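PDB 1ZX5: mannosephosphate isomerase, putative from Archaeoglobus fulgidus, which probably catalyses the zinc-dependent interconversion of D-mannose 6-phosphate and D-fructose 6-phosphate, as a type 1 mannose-6-phosphate isomerase of the cupin clan. Local coordinates for residues V123-K128 against G180-E185; G22-L27 against L89-S94; D70-R75 against S274-A279; M249-A254 against V294-K299. All coordinates share one frame; numbering follows the deposited sequence. Where two conformers were deposited one is given.

Contact 1: residues V123-K128 against G180-E185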
loop_
_atom_site.group_PDB
_atom_site.type_symbol
_atom_site.label_atom_id
_atom_site.label_comp_id
_atom_site.label_asym_id
_atom_site.label_seq_id
_atom_site.Cartn_x
_atom_site.Cartn_y
_atom_site.Cartn_z
ATOM N N VAL A 123 -4.462 -8.644 0.859
ATOM C CA VAL A 123 -5.888 -8.646 1.129
ATOM C C VAL A 123 -6.120 -9.284 2.506
ATOM O O VAL A 123 -5.376 -10.172 2.907
ATOM C CB VAL A 123 -6.579 -9.436 -0.023
ATOM C CG1 VAL A 123 -7.941 -9.951 0.358
ATOM C CG2 VAL A 123 -6.605 -8.604 -1.326
ATOM N N PHE A 124 -7.143 -8.833 3.228
ATOM C CA PHE A 124 -7.395 -9.329 4.581
ATOM C C PHE A 124 -8.666 -10.137 4.735
ATOM O O PHE A 124 -8.905 -10.696 5.791
ATOM C CB PHE A 124 -7.388 -8.176 5.599
ATOM C CG PHE A 124 -6.046 -7.526 5.750
ATOM C CD1 PHE A 124 -4.951 -8.256 6.221
ATOM C CD2 PHE A 124 -5.861 -6.207 5.383
ATOM C CE1 PHE A 124 -3.692 -7.675 6.337
ATOM C CE2 PHE A 124 -4.615 -5.604 5.513
ATOM C CZ PHE A 124 -3.526 -6.341 5.996
ATOM N N ASN A 125 -9.485 -10.207 3.693
ATOM C CA ASN A 125 -10.802 -10.807 3.845
ATOM C C ASN A 125 -11.218 -11.530 2.574
ATOM O O ASN A 125 -10.428 -11.652 1.639
ATOM C CB ASN A 125 -11.838 -9.738 4.264
ATOM C CG ASN A 125 -12.194 -8.775 3.129
ATOM O OD1 ASN A 125 -11.363 -8.463 2.270
ATOM N ND2 ASN A 125 -13.441 -8.312 3.118
ATOM N N LYS A 126 -12.459 -12.001 2.549
ATOM C CA LYS A 126 -13.025 -12.594 1.352
ATOM C C LYS A 126 -13.897 -11.565 0.639
ATOM O O LYS A 126 -15.002 -11.229 1.075
ATOM C CB LYS A 126 -13.755 -13.905 1.679
ATOM C CG LYS A 126 -12.898 -14.788 2.626
ATOM C CD LYS A 126 -13.105 -16.305 2.509
ATOM C CE LYS A 126 -14.334 -16.768 3.239
ATOM N NZ LYS A 126 -14.676 -18.184 2.852
ATOM N N GLY A 127 -13.357 -11.037 -0.450
ATOM C CA GLY A 127 -14.012 -9.983 -1.205
ATOM C C GLY A 127 -13.709 -10.232 -2.659
ATOM O O GLY A 127 -13.372 -11.355 -3.035
ATOM N N LYS A 128 -13.814 -9.186 -3.471
ATOM C CA LYS A 128 -13.531 -9.303 -4.895
ATOM C C LYS A 128 -12.488 -8.291 -5.349
ATOM O O LYS A 128 -12.655 -7.083 -5.159
ATOM C CB LYS A 128 -14.813 -9.141 -5.709
ATOM C CG LYS A 128 -15.622 -10.412 -5.818
ATOM C CD LYS A 128 -17.095 -10.123 -6.049
ATOM C CE LYS A 128 -17.811 -11.396 -6.465
ATOM N NZ LYS A 128 -19.179 -11.544 -5.850
ATOM N N GLY A 180 -16.005 -4.936 -1.598
ATOM C CA GLY A 180 -16.118 -5.647 -0.333
ATOM C C GLY A 180 -14.762 -6.150 0.131
ATOM O O GLY A 180 -14.664 -7.216 0.741
ATOM N N LEU A 181 -13.727 -5.367 -0.160
ATOM C CA LEU A 181 -12.347 -5.803 -0.054
ATOM C C LEU A 181 -11.542 -4.936 0.906
ATOM O O LEU A 181 -11.488 -3.708 0.745
ATOM C CB LEU A 181 -11.691 -5.778 -1.440
ATOM C CG LEU A 181 -10.402 -6.577 -1.622
ATOM C CD1 LEU A 181 -10.677 -8.085 -1.627
ATOM C CD2 LEU A 181 -9.703 -6.131 -2.907
ATOM N N ARG A 182 -10.925 -5.589 1.894
ATOM C CA ARG A 182 -10.047 -4.936 2.865
ATOM C C ARG A 182 -8.617 -5.286 2.503
ATOM O O ARG A 182 -8.275 -6.457 2.370
ATOM C CB ARG A 182 -10.340 -5.432 4.278
ATOM C CG ARG A 182 -11.761 -5.169 4.727
ATOM C CD ARG A 182 -12.081 -5.977 5.951
ATOM N NE ARG A 182 -13.421 -5.677 6.431
ATOM C CZ ARG A 182 -13.973 -6.233 7.512
ATOM N NH1 ARG A 182 -13.306 -7.132 8.226
ATOM N NH2 ARG A 182 -15.197 -5.892 7.881
ATOM N N VAL A 183 -7.775 -4.269 2.359
ATOM C CA VAL A 183 -6.476 -4.488 1.723
ATOM C C VAL A 183 -5.412 -3.514 2.249
ATOM O O VAL A 183 -5.706 -2.353 2.604
ATOM C CB VAL A 183 -6.628 -4.510 0.133
ATOM C CG1 VAL A 183 -7.484 -3.376 -0.357
ATOM C CG2 VAL A 183 -5.282 -4.513 -0.596
ATOM N N LEU A 184 -4.191 -4.027 2.371
ATOM C CA LEU A 184 -3.014 -3.216 2.589
ATOM C C LEU A 184 -2.373 -2.998 1.222
ATOM O O LEU A 184 -2.027 -3.970 0.540
ATOM C CB LEU A 184 -2.057 -3.967 3.518
ATOM C CG LEU A 184 -0.668 -3.369 3.804
ATOM C CD1 LEU A 184 -0.798 -2.026 4.518
ATOM C CD2 LEU A 184 0.156 -4.319 4.640
ATOM N N GLU A 185 -2.202 -1.738 0.821
ATOM C CA GLU A 185 -1.611 -1.414 -0.488
ATOM C C GLU A 185 -0.289 -0.656 -0.343
ATOM O O GLU A 185 -0.266 0.497 0.100
ATOM C CB GLU A 185 -2.614 -0.633 -1.383
ATOM C CG GLU A 185 -3.902 -1.411 -1.672
ATOM C CD GLU A 185 -4.864 -0.757 -2.667
ATOM O OE1 GLU A 185 -4.475 0.183 -3.403
ATOM O OE2 GLU A 185 -6.029 -1.215 -2.715
HETATM O O HOH W 1 -16.460 -8.997 1.158
#
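V123, the last residue of strand 119-123, faces V183 of strand 181-188 as an antiparallel non-hydrogen-bonded pair, and one step on F124 N donates to R182 O at 2.8 Å. Here two neighbouring strands of the six-stranded antiparallel sheet of a cupin-type domain part company: beyond F124 the chain loops out toward strand 128-131. The side chain of N125 takes over where the regular ladder stops. Its chi1 (72°) puts CG between the backbone N and the carbonyl carbon, and from there the amide reaches the opposite backbone: OD1 accepts R182 N in an almost straight bond of 2.9 Å from above the carboxamide plane, while ND2 donates to G180 O. Asparagine suits the spot because one short group carries both a donor and an acceptor. G180, whose phi is positive, and L181 both face A92 on the other side of the strand, forming a G1 beta bulge. V123 CG1 meets L181 CD1 at 3.9 Å, the two side chains at about a right angle, and the F124 ring lies beside strand 181-188, CE2 3.6 Å from L184 CB. Near G127, where the loop passes close to the bulge, a water donates to both K126 O and G180 O, at 2.7 and 2.6 Å.

Contact 2: residues G22-L27 against L89-S94; sequences GEWIAL and LIDAAS. With EDO (1,2-ethanediol), chain C.
The indole of W24 meets D91 edge-on: D91 CB lies in the ring plane, 3.8 Å from W24 CE3, and the carboxylate is turned 71° from the indole. Elsewhere on the edge, also in plane, is O1 of a 1,2-ethanediol molecule, probably from the crystallisation liquor, to which W24 NE1 donates at 3.3 Å. L89 CD2 and I90 O approach the ring obliquely, the latter 3.6 Å from W24 CZ3. The contact sets the start of the short helix 24-28 against strand 85-92, an inner strand of the six-stranded antiparallel sheet in the cupin-type catalytic domain. I25, next along the helix, reaches the same strand with its CD1, which rests 3.6 Å from L89 O and also touches D91 CB; its side chain and that of D91 slide past each other in opposite directions. A long, branched isoleucine fits here because its CG1-CD1 arm reaches the strand backbone near L89 O and D91 N, and it also packs on I36 and S39 of the adjoining strand 36-41. The polar centre is D91. Its CG stands anti to the backbone N (chi1 -175°), and OD2 accepts G22 N at 3.0 Å from well above the carboxylate plane. A water donating to OD2 also accepts from I25 N, so OD2 binds G22, before the helix, directly and I25 of its first turn through water. G22 suits its position, since a beta carbon there would press on D91 OD2 and on A93 CB, which lies 3.7 Å from G22 N.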
loop_
_atom_site.group_PDB
_atom_site.type_symbol
_atom_site.label_atom_id
_atom_site.label_comp_id
_atom_site.label_asym_id
_atom_site.label_seq_id
_atom_site.Cartn_x
_atom_site.Cartn_y
_atom_site.Cartn_z
ATOM N N GLY A 22 -16.198 1.722 4.499
ATOM C CA GLY A 22 -17.142 1.174 5.474
ATOM C C GLY A 22 -16.712 1.502 6.895
ATOM O O GLY A 22 -16.319 2.632 7.168
ATOM N N GLU A 23 -16.759 0.505 7.785
ATOM C CA GLU A 23 -16.459 0.683 9.211
ATOM C C GLU A 23 -15.125 0.115 9.668
ATOM O O GLU A 23 -14.712 0.357 10.807
ATOM C CB GLU A 23 -17.576 0.077 10.071
ATOM C CG GLU A 23 -18.867 0.849 9.979
ATOM C CD GLU A 23 -19.979 0.277 10.850
ATOM O OE1 GLU A 23 -21.017 -0.122 10.281
ATOM O OE2 GLU A 23 -19.838 0.268 12.089
ATOM N N TRP A 24 -14.468 -0.650 8.797
ATOM C CA TRP A 24 -13.319 -1.499 9.184
ATOM C C TRP A 24 -12.136 -0.695 9.719
ATOM O O TRP A 24 -11.578 -1.014 10.768
ATOM C CB TRP A 24 -12.886 -2.386 7.990
ATOM C CG TRP A 24 -11.604 -3.180 8.189
ATOM C CD1 TRP A 24 -11.375 -4.173 9.131
ATOM C CD2 TRP A 24 -10.398 -3.098 7.398
ATOM N NE1 TRP A 24 -10.102 -4.681 8.977
ATOM C CE2 TRP A 24 -9.486 -4.053 7.926
ATOM C CE3 TRP A 24 -10.007 -2.318 6.295
ATOM C CZ2 TRP A 24 -8.200 -4.235 7.399
ATOM C CZ3 TRP A 24 -8.724 -2.485 5.770
ATOM C CH2 TRP A 24 -7.835 -3.444 6.323
ATOM N N ILE A 25 -11.753 0.351 8.993
ATOM C CA ILE A 25 -10.584 1.141 9.378
ATOM C C ILE A 25 -10.757 1.836 10.745
ATOM O O ILE A 25 -9.901 1.679 11.617
ATOM C CB ILE A 25 -10.156 2.123 8.270
ATOM C CG1 ILE A 25 -9.561 1.325 7.097
ATOM C CG2 ILE A 25 -9.143 3.156 8.831
ATOM C CD1 ILE A 25 -9.280 2.146 5.873
ATOM N N ALA A 26 -11.850 2.573 10.937
ATOM C CA ALA A 26 -12.083 3.234 12.227
ATOM C C ALA A 26 -12.025 2.217 13.369
ATOM O O ALA A 26 -11.463 2.494 14.430
ATOM C CB ALA A 26 -13.411 3.976 12.237
ATOM N N LEU A 27 -12.582 1.029 13.131
ATOM C CA LEU A 27 -12.577 -0.033 14.130
ATOM C C LEU A 27 -11.161 -0.520 14.442
ATOM O O LEU A 27 -10.832 -0.708 15.609
ATOM C CB LEU A 27 -13.488 -1.189 13.713
ATOM C CG LEU A 27 -14.104 -1.915 14.912
ATOM C CD1 LEU A 27 -15.310 -1.118 15.453
ATOM C CD2 LEU A 27 -14.505 -3.356 14.545
ATOM N N LEU A 89 -3.825 1.366 4.324
ATOM C CA LEU A 89 -4.966 0.482 4.511
ATOM C C LEU A 89 -6.108 1.039 3.673
ATOM O O LEU A 89 -6.355 2.258 3.695
ATOM C CB LEU A 89 -5.382 0.399 5.989
ATOM C CG LEU A 89 -4.337 -0.158 6.965
ATOM C CD1 LEU A 89 -4.849 -0.049 8.397
ATOM C CD2 LEU A 89 -3.989 -1.600 6.596
ATOM N N ILE A 90 -6.784 0.155 2.933
ATOM C CA ILE A 90 -7.898 0.537 2.044
ATOM C C ILE A 90 -9.110 -0.335 2.354
ATOM O O ILE A 90 -9.019 -1.560 2.346
ATOM C CB ILE A 90 -7.542 0.353 0.532
ATOM C CG1 ILE A 90 -6.270 1.122 0.136
ATOM C CG2 ILE A 90 -8.766 0.660 -0.395
ATOM C CD1 ILE A 90 -6.437 2.598 0.007
ATOM N N ASP A 91 -10.239 0.303 2.626
ATOM C CA ASP A 91 -11.490 -0.404 2.845
ATOM C C ASP A 91 -12.415 -0.138 1.664
ATOM O O ASP A 91 -13.221 0.803 1.686
ATOM C CB ASP A 91 -12.142 0.022 4.168
ATOM C CG ASP A 91 -13.396 -0.785 4.493
ATOM O OD1 ASP A 91 -13.554 -1.887 3.919
ATOM O OD2 ASP A 91 -14.230 -0.320 5.318
ATOM N N ALA A 92 -12.264 -0.946 0.614
ATOM C CA ALA A 92 -13.095 -0.808 -0.580
ATOM C C ALA A 92 -14.386 -1.581 -0.342
ATOM O O ALA A 92 -14.586 -2.665 -0.888
ATOM C CB ALA A 92 -12.341 -1.308 -1.833
ATOM N N ALA A 93 -15.249 -1.030 0.507
ATOM C CA ALA A 93 -16.422 -1.761 0.973
ATOM C C ALA A 93 -17.505 -1.787 -0.110
ATOM O O ALA A 93 -18.031 -2.842 -0.431
ATOM C CB ALA A 93 -16.953 -1.177 2.304
ATOM N N SER A 94 -17.820 -0.621 -0.663
ATOM C CA SER A 94 -18.601 -0.510 -1.884
ATOM C C SER A 94 -17.640 -0.627 -3.046
ATOM O O SER A 94 -16.456 -0.339 -2.883
ATOM C CB SER A 94 -19.276 0.851 -1.965
ATOM O OG SER A 94 -20.127 0.998 -0.869
HETATM C C1 EDO C . -7.068 -7.850 9.611
HETATM O O1 EDO C . -8.391 -7.334 9.865
HETATM C C2 EDO C . -6.115 -6.697 9.270
HETATM O O2 EDO C . -5.622 -6.082 10.462
HETATM O O HOH W 2 -13.406 1.583 6.905
#

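Contact 3: residues D70-R75 against S274-A279; sequences DELLGR and SCLVPA
L72 and A279 carry the contact between the end of helix 61-73 and the turn that follows strand 274-277. L72 leaves its backbone heading away from 274-279, yet CG lies anti to the carbonyl carbon (chi1 -83°) and the branch beyond it brings CD2 back, 4.0 Å from P278 CB and 4.1 Å from L276 CD2. L276 has CG anti to its backbone N (chi1 171°), from which CD2 extends to the L72 methyl. The rigid proline ring offers CB and CG as a compact apolar surface, suited to a leucine end. A279 N donates to L72 O at 3.2 Å, from above the carbonyl plane. Its small CB then sits against the helix terminus, 3.3 Å from L72 O and 3.4 Å from G74 CA, closer than usual for two carbons. G74 leaves the helix with positive phi, and a beta carbon on it would collide with A279 CB. E71 sends its carboxylate elsewhere, OE2 bonding to S280 OG and L4 N. The contact thus joins a helix of the catalytic region to the C-terminal cupin domain: L276 also packs on L64 and M61 of helix 61-73, and strand 274-277, at the margin of its five-stranded sheet, lies beside strand 250-256.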
loop_
_atom_site.group_PDB
_atom_site.type_symbol
_atom_site.label_atom_id
_atom_site.label_comp_id
_atom_site.label_asym_id
_atom_site.label_seq_id
_atom_site.Cartn_x
_atom_site.Cartn_y
_atom_site.Cartn_z
ATOM N N ASP A 70 19.562 9.013 5.287
ATOM C CA ASP A 70 20.596 7.970 5.166
ATOM C C ASP A 70 20.420 6.863 6.200
ATOM O O ASP A 70 20.479 5.690 5.859
ATOM C CB ASP A 70 22.017 8.558 5.282
ATOM C CG ASP A 70 22.376 9.493 4.126
ATOM O OD1 ASP A 70 21.613 9.580 3.134
ATOM O OD2 ASP A 70 23.438 10.151 4.211
ATOM N N GLU A 71 20.203 7.252 7.456
ATOM C CA GLU A 71 19.926 6.297 8.533
ATOM C C GLU A 71 18.632 5.506 8.315
ATOM O O GLU A 71 18.596 4.301 8.564
ATOM C CB GLU A 71 19.889 6.983 9.902
ATOM C CG GLU A 71 19.899 5.975 11.045
ATOM C CD GLU A 71 19.778 6.595 12.430
ATOM O OE1 GLU A 71 20.005 7.820 12.573
ATOM O OE2 GLU A 71 19.469 5.836 13.383
ATOM N N LEU A 72 17.580 6.179 7.853
ATOM C CA LEU A 72 16.321 5.500 7.561
ATOM C C LEU A 72 16.452 4.480 6.433
ATOM O O LEU A 72 15.966 3.355 6.552
ATOM C CB LEU A 72 15.209 6.494 7.216
ATOM C CG LEU A 72 14.431 7.179 8.338
ATOM C CD1 LEU A 72 13.514 8.230 7.721
ATOM C CD2 LEU A 72 13.630 6.174 9.156
ATOM N N LEU A 73 17.107 4.878 5.345
ATOM C CA LEU A 73 17.141 4.060 4.140
ATOM C C LEU A 73 18.227 3.001 4.155
ATOM O O LEU A 73 18.061 1.943 3.541
ATOM C CB LEU A 73 17.274 4.929 2.890
ATOM C CG LEU A 73 16.108 5.855 2.526
ATOM C CD1 LEU A 73 16.517 6.749 1.353
ATOM C CD2 LEU A 73 14.816 5.092 2.204
ATOM N N GLY A 74 19.331 3.287 4.847
ATOM C CA GLY A 74 20.442 2.350 4.948
ATOM C C GLY A 74 21.042 2.051 3.594
ATOM O O GLY A 74 21.459 2.970 2.882
ATOM N N ARG A 75 21.059 0.770 3.228
ATOM C CA ARG A 75 21.636 0.329 1.953
ATOM C C ARG A 75 20.836 0.811 0.736
ATOM O O ARG A 75 21.340 0.781 -0.392
ATOM C CB ARG A 75 21.806 -1.193 1.923
ATOM C CG ARG A 75 22.781 -1.729 2.969
ATOM C CD ARG A 75 23.083 -3.224 2.799
ATOM N NE ARG A 75 21.872 -4.039 2.837
ATOM C CZ ARG A 75 21.331 -4.658 1.786
ATOM N NH1 ARG A 75 21.899 -4.576 0.585
ATOM N NH2 ARG A 75 20.213 -5.367 1.940
ATOM N N SER A 274 0.865 0.286 12.809
ATOM C CA SER A 274 2.119 0.100 12.118
ATOM C C SER A 274 3.259 0.709 12.898
ATOM O O SER A 274 3.084 1.622 13.715
ATOM C CB SER A 274 2.100 0.773 10.742
ATOM O OG SER A 274 1.108 0.194 9.936
ATOM N N CYS A 275 4.445 0.257 12.533
ATOM C CA CYS A 275 5.644 0.649 13.183
ATOM C C CYS A 275 6.709 0.851 12.095
ATOM O O CYS A 275 6.847 0.023 11.198
ATOM C CB CYS A 275 5.984 -0.526 14.105
ATOM S SG CYS A 275 7.440 -0.417 14.851
ATOM N N LEU A 276 7.447 1.955 12.173
ATOM C CA LEU A 276 8.542 2.247 11.250
ATOM C C LEU A 276 9.888 1.878 11.895
ATOM O O LEU A 276 10.221 2.357 12.985
ATOM C CB LEU A 276 8.518 3.732 10.848
ATOM C CG LEU A 276 9.690 4.336 10.053
ATOM C CD1 LEU A 276 9.706 3.844 8.621
ATOM C CD2 LEU A 276 9.604 5.877 10.062
ATOM N N VAL A 277 10.647 1.018 11.216
ATOM C CA VAL A 277 11.929 0.550 11.710
ATOM C C VAL A 277 13.034 1.097 10.805
ATOM O O VAL A 277 13.129 0.702 9.641
ATOM C CB VAL A 277 12.000 -1.001 11.742
ATOM C CG1 VAL A 277 13.316 -1.476 12.396
ATOM C CG2 VAL A 277 10.750 -1.605 12.442
ATOM N N PRO A 278 13.860 2.023 11.327
ATOM C CA PRO A 278 14.993 2.531 10.541
ATOM C C PRO A 278 16.015 1.438 10.207
ATOM O O PRO A 278 16.177 0.486 10.978
ATOM C CB PRO A 278 15.622 3.602 11.454
ATOM C CG PRO A 278 14.543 3.958 12.450
ATOM C CD PRO A 278 13.779 2.662 12.655
ATOM N N ALA A 279 16.683 1.587 9.063
ATOM C CA ALA A 279 17.759 0.679 8.629
ATOM C C ALA A 279 18.880 0.502 9.642
ATOM O O ALA A 279 19.570 -0.521 9.628
ATOM C CB ALA A 279 18.340 1.146 7.316
#

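Contact 4: residues M249-A254 against V294-K299; sequences MNILYA and VRIYLK. With EDO (1,2-ethanediol), chain C.
Strands 250-256 and 291-298 are neighbours within the five-stranded antiparallel sheet of the C-terminal domain, and I251 and I296 form a hydrogen-bonded pair between them. I251 N donates to I296 O at 2.9 Å and I296 N to I251 O at 2.8 Å; Y253 and V294 repeat the pattern, with V294 N bound to Y253 O in a nearly straight line. The N-to-C directions of 250-254 and 294-298 make an angle of 163°, close to antiparallel. The side chains of I251, Y253, V294 and I296 are apolar or aromatic, suiting a face by which this cupin-domain sheet packs on the catalytic domain's sheet: I251 CG2 meets I296 CD1 at 4.1 Å, both isoleucines touch V87 of strand 85-92, and I296 also L184 of strand 181-188. Y253 has CG anti to the backbone N (chi1 172°); ring atom CD2 passes V294 CG2, and the hydroxyl at the far end donates to O2 of a 1,2-ethanediol, probably from the crystallisation liquor, at 2.7 Å. The other face holds N250, L252, R295 and Y297. R295 bends at chi3 (69°); Y297 CD2 lies 3.4 Å above one face of its guanidinium, offset toward the rim, while NE makes a salt bridge with E233. At the end of the pair L298 CD1 packs on CB of selenomethionine M249, 3.9 Å away.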
loop_
_atom_site.group_PDB
_atom_site.type_symbol
_atom_site.label_atom_id
_atom_site.label_comp_id
_atom_site.label_asym_id
_atom_site.label_seq_id
_atom_site.Cartn_x
_atom_site.Cartn_y
_atom_site.Cartn_z
HETATM N N MSE A 249 15.203 0.373 5.335
HETATM C CA MSE A 249 13.973 0.757 6.022
HETATM C C MSE A 249 12.909 -0.348 5.937
HETATM O O MSE A 249 12.678 -0.922 4.858
HETATM C CB MSE A 249 13.419 2.037 5.408
HETATM C CG MSE A 249 12.429 2.784 6.272
HETATM SE SE MSE A 249 11.550 4.260 5.245
HETATM C CE MSE A 249 10.324 3.155 4.136
ATOM N N ASN A 250 12.291 -0.647 7.080
ATOM C CA ASN A 250 11.145 -1.542 7.150
ATOM C C ASN A 250 9.953 -0.808 7.783
ATOM O O ASN A 250 10.127 0.158 8.545
ATOM C CB ASN A 250 11.455 -2.800 7.978
ATOM C CG ASN A 250 12.368 -3.804 7.257
ATOM O OD1 ASN A 250 13.246 -3.449 6.464
ATOM N ND2 ASN A 250 12.176 -5.062 7.561
ATOM N N ILE A 251 8.751 -1.277 7.455
ATOM C CA ILE A 251 7.532 -0.896 8.157
ATOM C C ILE A 251 6.845 -2.200 8.539
ATOM O O ILE A 251 6.763 -3.124 7.737
ATOM C CB ILE A 251 6.600 0.031 7.295
ATOM C CG1 ILE A 251 7.204 1.444 7.171
ATOM C CG2 ILE A 251 5.174 0.113 7.889
ATOM C CD1 ILE A 251 6.526 2.356 6.134
ATOM N N LEU A 252 6.373 -2.277 9.775
ATOM C CA LEU A 252 5.659 -3.449 10.268
ATOM C C LEU A 252 4.196 -3.091 10.421
ATOM O O LEU A 252 3.872 -2.031 10.953
ATOM C CB LEU A 252 6.201 -3.875 11.646
ATOM C CG LEU A 252 7.700 -4.119 11.798
ATOM C CD1 LEU A 252 8.047 -4.350 13.283
ATOM C CD2 LEU A 252 8.174 -5.299 10.925
ATOM N N TYR A 253 3.308 -3.972 9.976
ATOM C CA TYR A 253 1.885 -3.779 10.226
ATOM C C TYR A 253 1.347 -4.981 10.990
ATOM O O TYR A 253 1.513 -6.123 10.552
ATOM C CB TYR A 253 1.097 -3.555 8.922
ATOM C CG TYR A 253 -0.398 -3.560 9.173
ATOM C CD1 TYR A 253 -1.029 -2.455 9.766
ATOM C CD2 TYR A 253 -1.171 -4.676 8.863
ATOM C CE1 TYR A 253 -2.397 -2.465 10.046
ATOM C CE2 TYR A 253 -2.536 -4.699 9.121
ATOM C CZ TYR A 253 -3.140 -3.599 9.716
ATOM O OH TYR A 253 -4.488 -3.632 9.987
ATOM N N ALA A 254 0.688 -4.729 12.120
ATOM C CA ALA A 254 0.116 -5.810 12.933
ATOM C C ALA A 254 -1.250 -6.219 12.385
ATOM O O ALA A 254 -2.239 -5.528 12.593
ATOM C CB ALA A 254 0.011 -5.380 14.416
ATOM N N VAL A 294 3.006 -8.059 9.252
ATOM C CA VAL A 294 3.435 -7.839 7.890
ATOM C C VAL A 294 4.721 -7.029 7.916
ATOM O O VAL A 294 4.773 -5.957 8.534
ATOM C CB VAL A 294 2.351 -7.081 7.062
ATOM C CG1 VAL A 294 2.786 -6.953 5.585
ATOM C CG2 VAL A 294 0.978 -7.782 7.188
ATOM N N ARG A 295 5.755 -7.533 7.252
ATOM C CA ARG A 295 6.991 -6.781 7.099
ATOM C C ARG A 295 7.053 -6.182 5.690
ATOM O O ARG A 295 7.016 -6.906 4.701
ATOM C CB ARG A 295 8.203 -7.677 7.348
ATOM C CG ARG A 295 9.502 -6.909 7.448
ATOM C CD ARG A 295 10.706 -7.820 7.671
ATOM N NE ARG A 295 11.024 -8.637 6.506
ATOM C CZ ARG A 295 11.969 -8.365 5.609
ATOM N NH1 ARG A 295 12.163 -9.205 4.593
ATOM N NH2 ARG A 295 12.736 -7.281 5.723
ATOM N N ILE A 296 7.153 -4.860 5.619
ATOM C CA ILE A 296 7.260 -4.140 4.365
ATOM C C ILE A 296 8.708 -3.668 4.264
ATOM O O ILE A 296 9.253 -3.122 5.209
ATOM C CB ILE A 296 6.239 -2.944 4.312
ATOM C CG1 ILE A 296 4.814 -3.457 4.554
ATOM C CG2 ILE A 296 6.354 -2.159 2.988
ATOM C CD1 ILE A 296 3.794 -2.372 4.982
ATOM N N TYR A 297 9.347 -3.907 3.133
ATOM C CA TYR A 297 10.773 -3.631 3.021
ATOM C C TYR A 297 11.102 -3.043 1.657
ATOM O O TYR A 297 10.385 -3.262 0.678
ATOM C CB TYR A 297 11.602 -4.914 3.268
ATOM C CG TYR A 297 11.172 -6.067 2.401
ATOM C CD1 TYR A 297 11.744 -6.263 1.137
ATOM C CD2 TYR A 297 10.172 -6.952 2.823
ATOM C CE1 TYR A 297 11.350 -7.301 0.321
ATOM C CE2 TYR A 297 9.769 -8.011 2.013
ATOM C CZ TYR A 297 10.359 -8.175 0.759
ATOM O OH TYR A 297 9.975 -9.219 -0.065
ATOM N N LEU A 298 12.198 -2.293 1.611
ATOM C CA LEU A 298 12.725 -1.765 0.360
ATOM C C LEU A 298 13.639 -2.812 -0.264
ATOM O O LEU A 298 14.219 -3.643 0.436
ATOM C CB LEU A 298 13.470 -0.456 0.609
ATOM C CG LEU A 298 12.695 0.642 1.344
ATOM C CD1 LEU A 298 13.567 1.889 1.478
ATOM C CD2 LEU A 298 11.345 0.966 0.656
ATOM N N LYS A 299 13.730 -2.792 -1.585
ATOM C CA LYS A 299 14.611 -3.689 -2.301
ATOM C C LYS A 299 15.703 -2.883 -2.992
ATOM O O LYS A 299 15.441 -1.852 -3.622
ATOM C CB LYS A 299 13.829 -4.517 -3.317
ATOM C CG LYS A 299 13.020 -5.632 -2.697
ATOM C CD LYS A 299 12.130 -6.285 -3.729
ATOM C CE LYS A 299 12.935 -7.154 -4.691
ATOM N NZ LYS A 299 12.102 -7.583 -5.845
HETATM C C1 EDO C . -7.068 -7.850 9.611
HETATM O O1 EDO C . -8.391 -7.334 9.865
HETATM C C2 EDO C . -6.115 -6.697 9.270
HETATM O O2 EDO C . -5.622 -6.082 10.462
#

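Contacts 1 and 2 share one sheet, their centres 9 Å apart: V183 O meets I90 N at 2.7 Å, and the F124 CD2 atom packs 3.5 Å from W24 CH2. Contacts 3 and 4, their centres also 9 Å apart, meet in the five-stranded sheet, where C275 O lies 2.7 Å from L252 N. The two pairs meet across the domains, F124 CZ lying 3.7 Å from Y253 CE2 and L89 CD2 3.8 Å from Y253 CZ. Contacts 2 and 4 hold the same 1,2-ethanediol, W24 on O1 and Y253 on O2. The fructofuranose pocket includes P95, T96 and Q97, which follow directly on the 89-94 segment of contact 2, making that segment the nearest in sequence to it.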